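Amine Dehydrogenase (Pseudomonas putida, PDB 1JMX) probably takes part in the oxidative deamination of primary amines, as a beta-propeller subunit of a multisubunit enzyme that carries heme c. Local coordinates at residues B[291-299]-B[311-321]; B[18-26]-B[332-340]. All coordinates share one frame; numbering follows the deposited sequence.

Interaction 1: residues B[291-299]-B[311-321]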
loop_
_atom_site.group_PDB
_atom_site.type_symbol
_atom_site.label_atom_id
_atom_site.label_comp_id
_atom_site.label_asym_id
_atom_site.label_seq_id
_atom_site.Cartn_x
_atom_site.Cartn_y
_atom_site.Cartn_z
ATOM N N ALA B 291 -25.571 -12.599 -10.395
ATOM C CA ALA B 291 -26.125 -11.331 -10.835
ATOM C C ALA B 291 -25.071 -10.236 -10.706
ATOM O O ALA B 291 -24.259 -10.253 -9.769
ATOM C CB ALA B 291 -27.361 -10.976 -10.013
ATOM N N ASN B 292 -25.054 -9.321 -11.676
ATOM C CA ASN B 292 -24.119 -8.195 -11.655
ATOM C C ASN B 292 -24.683 -7.099 -10.763
ATOM O O ASN B 292 -25.891 -6.866 -10.741
ATOM C CB ASN B 292 -23.873 -7.656 -13.066
ATOM C CG ASN B 292 -23.165 -8.656 -13.947
ATOM O OD1 ASN B 292 -22.314 -9.427 -13.482
ATOM N ND2 ASN B 292 -23.524 -8.672 -15.222
ATOM N N LEU B 293 -23.801 -6.438 -10.022
ATOM C CA LEU B 293 -24.195 -5.383 -9.094
ATOM C C LEU B 293 -23.890 -3.986 -9.615
ATOM O O LEU B 293 -23.097 -3.811 -10.537
ATOM C CB LEU B 293 -23.478 -5.598 -7.760
ATOM C CG LEU B 293 -23.589 -7.000 -7.162
ATOM C CD1 LEU B 293 -22.653 -7.154 -6.001
ATOM C CD2 LEU B 293 -25.015 -7.253 -6.736
ATOM N N ASP B 294 -24.531 -2.990 -9.011
ATOM C CA ASP B 294 -24.321 -1.593 -9.384
ATOM C C ASP B 294 -22.954 -1.136 -8.878
ATOM O O ASP B 294 -22.400 -0.153 -9.362
ATOM C CB ASP B 294 -25.421 -0.712 -8.793
ATOM C CG ASP B 294 -26.785 -0.937 -9.447
ATOM O OD1 ASP B 294 -26.946 -1.857 -10.285
ATOM O OD2 ASP B 294 -27.714 -0.176 -9.109
ATOM N N HIS B 295 -22.445 -1.845 -7.872
ATOM C CA HIS B 295 -21.140 -1.587 -7.273
ATOM C C HIS B 295 -20.858 -2.695 -6.263
ATOM O O HIS B 295 -21.694 -3.577 -6.054
ATOM C CB HIS B 295 -21.068 -0.191 -6.617
ATOM C CG HIS B 295 -22.072 0.034 -5.525
ATOM N ND1 HIS B 295 -21.895 -0.433 -4.241
ATOM C CD2 HIS B 295 -23.250 0.703 -5.519
ATOM C CE1 HIS B 295 -22.914 -0.061 -3.491
ATOM N NE2 HIS B 295 -23.751 0.629 -4.243
ATOM N N THR B 296 -19.666 -2.678 -5.675
ATOM C CA THR B 296 -19.298 -3.687 -4.691
ATOM C C THR B 296 -20.170 -3.574 -3.451
ATOM O O THR B 296 -20.505 -2.472 -3.019
ATOM C CB THR B 296 -17.822 -3.542 -4.265
ATOM O OG1 THR B 296 -16.988 -3.728 -5.402
ATOM C CG2 THR B 296 -17.441 -4.575 -3.226
ATOM N N TYR B 297 -20.600 -4.724 -2.946
ATOM C CA TYR B 297 -21.391 -4.805 -1.724
ATOM C C TYR B 297 -20.651 -5.811 -0.843
ATOM O O TYR B 297 -20.048 -6.754 -1.353
ATOM C CB TYR B 297 -22.817 -5.285 -2.005
ATOM C CG TYR B 297 -23.730 -4.240 -2.615
ATOM C CD1 TYR B 297 -23.939 -4.192 -3.992
ATOM C CD2 TYR B 297 -24.401 -3.313 -1.814
ATOM C CE1 TYR B 297 -24.788 -3.247 -4.561
ATOM C CE2 TYR B 297 -25.256 -2.367 -2.371
ATOM C CZ TYR B 297 -25.441 -2.337 -3.747
ATOM O OH TYR B 297 -26.250 -1.378 -4.318
ATOM N N TYR B 298 -20.652 -5.590 0.466
ATOM C CA TYR B 298 -19.946 -6.481 1.387
ATOM C C TYR B 298 -20.782 -7.558 2.057
ATOM O O TYR B 298 -20.406 -8.729 2.096
ATOM C CB TYR B 298 -19.358 -5.690 2.554
ATOM C CG TYR B 298 -18.191 -4.780 2.285
ATOM C CD1 TYR B 298 -17.297 -5.015 1.236
ATOM C CD2 TYR B 298 -17.933 -3.713 3.145
ATOM C CE1 TYR B 298 -16.163 -4.203 1.067
ATOM C CE2 TYR B 298 -16.823 -2.912 2.987
ATOM C CZ TYR B 298 -15.938 -3.153 1.956
ATOM O OH TYR B 298 -14.833 -2.346 1.843
ATOM N N CYS B 299 -21.906 -7.123 2.614
ATOM C CA CYS B 299 -22.747 -7.977 3.427
ATOM C C CYS B 299 -24.170 -8.328 2.998
ATOM O O CYS B 299 -24.991 -7.448 2.745
ATOM C CB CYS B 299 -22.775 -7.343 4.818
ATOM S SG CYS B 299 -23.302 -8.391 6.139
ATOM N N LEU B 311 -28.531 -6.228 0.385
ATOM C CA LEU B 311 -27.091 -6.118 0.206
ATOM C C LEU B 311 -26.676 -4.791 0.838
ATOM O O LEU B 311 -27.152 -3.734 0.436
ATOM C CB LEU B 311 -26.713 -6.153 -1.276
ATOM C CG LEU B 311 -27.093 -7.398 -2.087
ATOM C CD1 LEU B 311 -26.409 -7.316 -3.445
ATOM C CD2 LEU B 311 -26.674 -8.675 -1.375
ATOM N N GLY B 312 -25.820 -4.862 1.851
ATOM C CA GLY B 312 -25.376 -3.665 2.538
ATOM C C GLY B 312 -23.876 -3.496 2.579
ATOM O O GLY B 312 -23.146 -4.226 1.922
ATOM N N GLY B 313 -23.417 -2.564 3.410
ATOM C CA GLY B 313 -22.000 -2.269 3.511
ATOM C C GLY B 313 -21.619 -1.376 2.345
ATOM O O GLY B 313 -22.474 -1.048 1.521
ATOM N N THR B 314 -20.370 -0.924 2.298
ATOM C CA THR B 314 -19.902 -0.092 1.187
ATOM C C THR B 314 -20.410 1.372 1.199
ATOM O O THR B 314 -20.016 2.144 2.075
ATOM C CB THR B 314 -20.155 -0.857 -0.163
ATOM O OG1 THR B 314 -19.170 -1.891 -0.304
ATOM C CG2 THR B 314 -20.106 0.038 -1.368
ATOM N N PHE B 315 -21.302 1.737 0.276
ATOM C CA PHE B 315 -21.822 3.090 0.180
ATOM C C PHE B 315 -23.044 3.255 1.071
ATOM O O PHE B 315 -23.210 2.510 2.028
ATOM C CB PHE B 315 -22.167 3.437 -1.275
ATOM C CG PHE B 315 -20.969 3.577 -2.178
ATOM C CD1 PHE B 315 -21.013 3.106 -3.485
ATOM C CD2 PHE B 315 -19.805 4.190 -1.734
ATOM C CE1 PHE B 315 -19.918 3.244 -4.334
ATOM C CE2 PHE B 315 -18.708 4.331 -2.581
ATOM C CZ PHE B 315 -18.768 3.857 -3.878
ATOM N N ASN B 316 -23.917 4.203 0.733
ATOM C CA ASN B 316 -25.105 4.473 1.533
ATOM C C ASN B 316 -26.425 3.887 1.047
ATOM O O ASN B 316 -27.481 4.380 1.434
ATOM C CB ASN B 316 -25.269 5.982 1.751
ATOM C CG ASN B 316 -25.524 6.726 0.472
ATOM O OD1 ASN B 316 -25.427 6.162 -0.613
ATOM N ND2 ASN B 316 -25.849 8.002 0.586
ATOM N N ASP B 317 -26.387 2.853 0.209
ATOM C CA ASP B 317 -27.633 2.252 -0.259
ATOM C C ASP B 317 -27.735 0.738 -0.082
ATOM O O ASP B 317 -26.742 0.013 -0.196
ATOM C CB ASP B 317 -27.918 2.625 -1.729
ATOM C CG ASP B 317 -26.975 1.941 -2.714
ATOM O OD1 ASP B 317 -25.853 2.440 -2.907
ATOM O OD2 ASP B 317 -27.356 0.912 -3.305
ATOM N N LEU B 318 -28.936 0.284 0.267
ATOM C CA LEU B 318 -29.222 -1.138 0.402
ATOM C C LEU B 318 -29.838 -1.589 -0.919
ATOM O O LEU B 318 -30.727 -0.929 -1.451
ATOM C CB LEU B 318 -30.270 -1.419 1.491
ATOM C CG LEU B 318 -30.091 -1.196 2.993
ATOM C CD1 LEU B 318 -28.845 -1.893 3.492
ATOM C CD2 LEU B 318 -30.052 0.274 3.273
ATOM N N ALA B 319 -29.341 -2.684 -1.471
ATOM C CA ALA B 319 -29.925 -3.206 -2.692
ATOM C C ALA B 319 -30.893 -4.278 -2.205
ATOM O O ALA B 319 -30.576 -5.019 -1.276
ATOM C CB ALA B 319 -28.855 -3.817 -3.593
ATOM N N VAL B 320 -32.104 -4.300 -2.748
ATOM C CA VAL B 320 -33.083 -5.308 -2.354
ATOM C C VAL B 320 -33.240 -6.237 -3.543
ATOM O O VAL B 320 -33.546 -5.794 -4.644
ATOM C CB VAL B 320 -34.458 -4.708 -1.984
ATOM C CG1 VAL B 320 -35.380 -5.807 -1.476
ATOM C CG2 VAL B 320 -34.301 -3.634 -0.924
ATOM N N PHE B 321 -32.998 -7.521 -3.311
ATOM C CA PHE B 321 -33.085 -8.538 -4.341
ATOM C C PHE B 321 -34.160 -9.574 -4.088
ATOM O O PHE B 321 -34.559 -9.825 -2.949
ATOM C CB PHE B 321 -31.758 -9.290 -4.454
ATOM C CG PHE B 321 -30.767 -8.646 -5.364
ATOM C CD1 PHE B 321 -30.133 -7.464 -5.005
ATOM C CD2 PHE B 321 -30.453 -9.235 -6.590
ATOM C CE1 PHE B 321 -29.197 -6.875 -5.853
ATOM C CE2 PHE B 321 -29.516 -8.650 -7.448
ATOM C CZ PHE B 321 -28.890 -7.473 -7.079
#
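His295 and Tyr297 share the carboxylate of Asp317, one oxygen each. NE2 of His295 donates to Asp317 OD1 over 3.1 Å, and Tyr297 OH to Asp317 OD2 over 2.7 Å; both donors arrive on the syn side, and both rings stand nearly perpendicular to the carboxylate. Asp317 CG sits between its own backbone N and carbonyl carbon (chi1 71°), which turns the acid back toward the rings. The other ring nitrogen of His295 is held too, ND1 donating to Thr296 O at 2.8 Å, so the imidazole is fixed in rotation.

Aromatic rings cover both faces of the His295 imidazole. Phe315 brings an edge over one in a T-shaped pair (centroids 4.8 Å apart, planes at 60°), while Tyr297 lies over the rim of the opposite one. The far face of Tyr297 takes a CH-pi contact from Leu311 CB, and Ala319 CB packs by the phenol end. Farther along, Leu293 CD2 meets Leu311 CD1 at 3.6 Å and also touches the Phe321 ring.

Between backbones, a classic beta bulge sets Tyr298 and Cys299 against Gly312: both their N-H groups reach Gly312 O, and Gly312 N returns a bond to Cys299 O at 2.9 Å.

The connection from strand 286-292 to strand 299-302 thus lies against strands 309-312 and 317-322, with Leu277 of strand 276-281 packing on Leu293, Leu311 and Phe321.

Interaction 2: residues B[18-26]-B[332-340]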
loop_
_atom_site.group_PDB
_atom_site.type_symbol
_atom_site.label_atom_id
_atom_site.label_comp_id
_atom_site.label_asym_id
_atom_site.label_seq_id
_atom_site.Cartn_x
_atom_site.Cartn_y
_atom_site.Cartn_z
ATOM N N ASN B 18 -24.555 3.788 9.554
ATOM C CA ASN B 18 -24.162 4.659 8.462
ATOM C C ASN B 18 -23.002 5.511 8.943
ATOM O O ASN B 18 -22.960 5.862 10.122
ATOM C CB ASN B 18 -25.388 5.513 8.177
ATOM C CG ASN B 18 -25.217 6.404 7.031
ATOM O OD1 ASN B 18 -25.391 6.003 5.889
ATOM N ND2 ASN B 18 -24.912 7.661 7.317
ATOM N N TYR B 19 -22.193 6.018 8.013
ATOM C CA TYR B 19 -21.006 6.764 8.410
ATOM C C TYR B 19 -20.933 7.901 9.394
ATOM O O TYR B 19 -20.191 7.749 10.394
ATOM C CB TYR B 19 -20.042 7.081 7.275
ATOM C CG TYR B 19 -18.640 6.795 7.760
ATOM C CD1 TYR B 19 -18.005 5.611 7.419
ATOM C CD2 TYR B 19 -17.995 7.656 8.661
ATOM C CE1 TYR B 19 -16.779 5.281 7.955
ATOM C CE2 TYR B 19 -16.770 7.333 9.209
ATOM C CZ TYR B 19 -16.168 6.142 8.849
ATOM O OH TYR B 19 -14.951 5.803 9.375
ATOM N N PRO B 20 -21.621 9.053 9.146
ATOM C CA PRO B 20 -21.521 10.158 10.122
ATOM C C PRO B 20 -21.443 9.519 11.519
ATOM O O PRO B 20 -20.355 9.416 12.095
ATOM C CB PRO B 20 -22.805 10.948 9.866
ATOM C CG PRO B 20 -23.031 10.743 8.421
ATOM C CD PRO B 20 -22.741 9.272 8.219
ATOM N N ASN B 21 -22.535 8.864 11.902
ATOM C CA ASN B 21 -22.648 8.102 13.140
ATOM C C ASN B 21 -24.111 7.811 13.396
ATOM O O ASN B 21 -24.618 8.063 14.477
ATOM C CB ASN B 21 -22.016 8.813 14.338
ATOM C CG ASN B 21 -21.486 7.838 15.365
ATOM O OD1 ASN B 21 -21.359 6.648 15.085
ATOM N ND2 ASN B 21 -21.162 8.330 16.550
ATOM N N ASN B 22 -24.786 7.276 12.385
ATOM C CA ASN B 22 -26.208 6.971 12.493
ATOM C C ASN B 22 -26.483 5.482 12.597
ATOM O O ASN B 22 -25.703 4.647 12.140
ATOM C CB ASN B 22 -26.993 7.449 11.257
ATOM C CG ASN B 22 -26.606 8.830 10.788
ATOM O OD1 ASN B 22 -26.409 9.747 11.588
ATOM N ND2 ASN B 22 -26.520 8.993 9.464
ATOM N N LEU B 23 -27.636 5.179 13.169
ATOM C CA LEU B 23 -28.128 3.820 13.282
ATOM C C LEU B 23 -29.523 4.023 12.727
ATOM O O LEU B 23 -30.290 4.832 13.241
ATOM C CB LEU B 23 -28.187 3.346 14.736
ATOM C CG LEU B 23 -28.666 1.906 14.974
ATOM C CD1 LEU B 23 -28.188 1.427 16.332
ATOM C CD2 LEU B 23 -30.192 1.802 14.885
ATOM N N HIS B 24 -29.818 3.355 11.624
ATOM C CA HIS B 24 -31.118 3.480 10.993
ATOM C C HIS B 24 -31.940 2.233 11.170
ATOM O O HIS B 24 -31.411 1.125 11.184
ATOM C CB HIS B 24 -30.950 3.752 9.503
ATOM C CG HIS B 24 -30.130 4.962 9.206
ATOM N ND1 HIS B 24 -28.846 4.888 8.715
ATOM C CD2 HIS B 24 -30.404 6.279 9.347
ATOM C CE1 HIS B 24 -28.366 6.109 8.566
ATOM N NE2 HIS B 24 -29.291 6.971 8.944
ATOM N N VAL B 25 -33.240 2.426 11.330
ATOM C CA VAL B 25 -34.161 1.314 11.463
ATOM C C VAL B 25 -34.915 1.262 10.141
ATOM O O VAL B 25 -35.500 2.254 9.704
ATOM C CB VAL B 25 -35.153 1.513 12.630
ATOM C CG1 VAL B 25 -36.060 0.302 12.748
ATOM C CG2 VAL B 25 -34.402 1.726 13.929
ATOM N N VAL B 26 -34.826 0.121 9.474
ATOM C CA VAL B 26 -35.489 -0.075 8.201
ATOM C C VAL B 26 -36.719 -0.942 8.402
ATOM O O VAL B 26 -36.652 -2.005 9.011
ATOM C CB VAL B 26 -34.543 -0.745 7.161
ATOM C CG1 VAL B 26 -35.319 -1.157 5.906
ATOM C CG2 VAL B 26 -33.421 0.219 6.781
ATOM N N ILE B 332 -32.721 1.079 -1.227
ATOM C CA ILE B 332 -33.099 1.899 -0.089
ATOM C C ILE B 332 -31.924 2.851 0.090
ATOM O O ILE B 332 -30.798 2.415 0.332
ATOM C CB ILE B 332 -33.279 1.044 1.195
ATOM C CG1 ILE B 332 -34.419 0.037 1.006
ATOM C CG2 ILE B 332 -33.550 1.945 2.409
ATOM C CD1 ILE B 332 -34.550 -0.949 2.135
ATOM N N LYS B 333 -32.170 4.138 -0.119
ATOM C CA LYS B 333 -31.127 5.144 0.041
ATOM C C LYS B 333 -31.128 5.601 1.499
ATOM O O LYS B 333 -32.144 6.079 2.002
ATOM C CB LYS B 333 -31.379 6.324 -0.908
ATOM C CG LYS B 333 -30.420 7.514 -0.763
ATOM C CD LYS B 333 -28.990 7.174 -1.161
ATOM C CE LYS B 333 -28.880 6.761 -2.635
ATOM N NZ LYS B 333 -27.469 6.432 -3.033
ATOM N N LEU B 334 -30.010 5.388 2.185
ATOM C CA LEU B 334 -29.874 5.773 3.587
ATOM C C LEU B 334 -29.353 7.197 3.762
ATOM O O LEU B 334 -28.510 7.661 2.991
ATOM C CB LEU B 334 -28.901 4.841 4.297
ATOM C CG LEU B 334 -29.199 3.353 4.356
ATOM C CD1 LEU B 334 -28.013 2.648 4.982
ATOM C CD2 LEU B 334 -30.461 3.127 5.155
ATOM N N PRO B 335 -29.868 7.920 4.767
ATOM C CA PRO B 335 -29.401 9.287 5.005
ATOM C C PRO B 335 -27.926 9.227 5.443
ATOM O O PRO B 335 -27.525 8.299 6.148
ATOM C CB PRO B 335 -30.298 9.757 6.156
ATOM C CG PRO B 335 -31.563 9.018 5.917
ATOM C CD PRO B 335 -31.071 7.629 5.567
ATOM N N GLY B 336 -27.124 10.194 5.003
ATOM C CA GLY B 336 -25.721 10.218 5.378
ATOM C C GLY B 336 -24.759 9.645 4.352
ATOM O O GLY B 336 -24.925 9.853 3.157
ATOM N N GLY B 337 -23.759 8.905 4.818
ATOM C CA GLY B 337 -22.781 8.344 3.907
ATOM C C GLY B 337 -22.566 6.840 3.916
ATOM O O GLY B 337 -23.499 6.054 4.070
ATOM N N ASP B 338 -21.311 6.450 3.743
ATOM C CA ASP B 338 -20.915 5.053 3.684
ATOM C C ASP B 338 -21.236 4.159 4.877
ATOM O O ASP B 338 -21.032 4.544 6.027
ATOM C CB ASP B 338 -19.416 4.970 3.406
ATOM C CG ASP B 338 -19.040 5.495 2.031
ATOM O OD1 ASP B 338 -19.760 6.331 1.451
ATOM O OD2 ASP B 338 -17.996 5.058 1.534
ATOM N N MET B 339 -21.705 2.946 4.579
ATOM C CA MET B 339 -22.016 1.939 5.585
ATOM C C MET B 339 -20.719 1.258 6.009
ATOM O O MET B 339 -20.634 0.672 7.087
ATOM C CB MET B 339 -22.964 0.877 5.016
ATOM C CG MET B 339 -24.425 1.277 4.993
ATOM S SD MET B 339 -25.501 -0.090 4.537
ATOM C CE MET B 339 -25.715 0.198 2.776
ATOM N N SER B 340 -19.716 1.321 5.139
ATOM C CA SER B 340 -18.422 0.707 5.395
ATOM C C SER B 340 -18.554 -0.777 5.782
ATOM O O SER B 340 -19.263 -1.522 5.103
ATOM C CB SER B 340 -17.653 1.506 6.438
ATOM O OG SER B 340 -16.307 1.096 6.453
#
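His24 carries CG anti to its carbonyl carbon (chi1 -57°), which sets one face of the imidazole against Pro335; Val26 has CG1 opposite its backbone N (chi1 171°), where the methyl meets the end of Ile332. The proline ring and the imidazole slide past each other in opposite directions. Pro335 CD stands over that face of His24, toward its rim, in a CH-pi contact 4.2 Å from the ring centroid, and Pro335 O lies 3.4 Å from His24 CE1. Buried here, His24 ND1 has no polar partner in the model.

Val26 and Ile332 meet tip to tip, CG1 to CD1 at 3.9 Å, and Leu334 lies alongside more loosely, its CD2 4.5 Å from Val26 CG2.

At the other end the chain of 335-338 wraps round the turn that starts at Asn18. The Asn18 side chain is buried among the backbone groups of Pro335, Gly336 and Gly337, and Pro20 CD packs 3.6 Å from Gly337 N. Gly336 has a positive phi (98°), a backbone shape that glycine adopts readily, and the chain bends there to pass over the Asn18 turn. Tyr19 N lies 2.7 Å from Asp338 O, while the Tyr19 ring edge passes Ser340 CB; its hydroxyl is hydrogen-bonded to an acidic side chain of another protein chain.

Here the segment leaving strand 327-333 crosses the turn between strands 12-18 and 22-27 on its way to strand 345-348, the blade-to-blade crossing of a beta-propeller at the point where its ring closes.

Interactions 1 and 2 lie 13 Å apart between centres and occupy equivalent places in successive propeller blades. In each, the segment leaving the last strand of one four-stranded antiparallel sheet packs on the turn between two middle strands of the next: 286-292 leads into the sheet of 299-333 in interaction 1, and 327-333 into the sheet made of strands 12-18, 22-27, 32-38 and 345-348 in interaction 2. Along the chain interaction 1 nests inside the loop that interaction 2 closes. Strands 317-322 and 327-333 join them as neighbours, with probable hydrogen bonds Leu318 N to Ile332 O and Asn316 O to Leu334 N, each 2.8 Å. Strand 345-348 then completes the first blade, sealing the ring between its two chain ends.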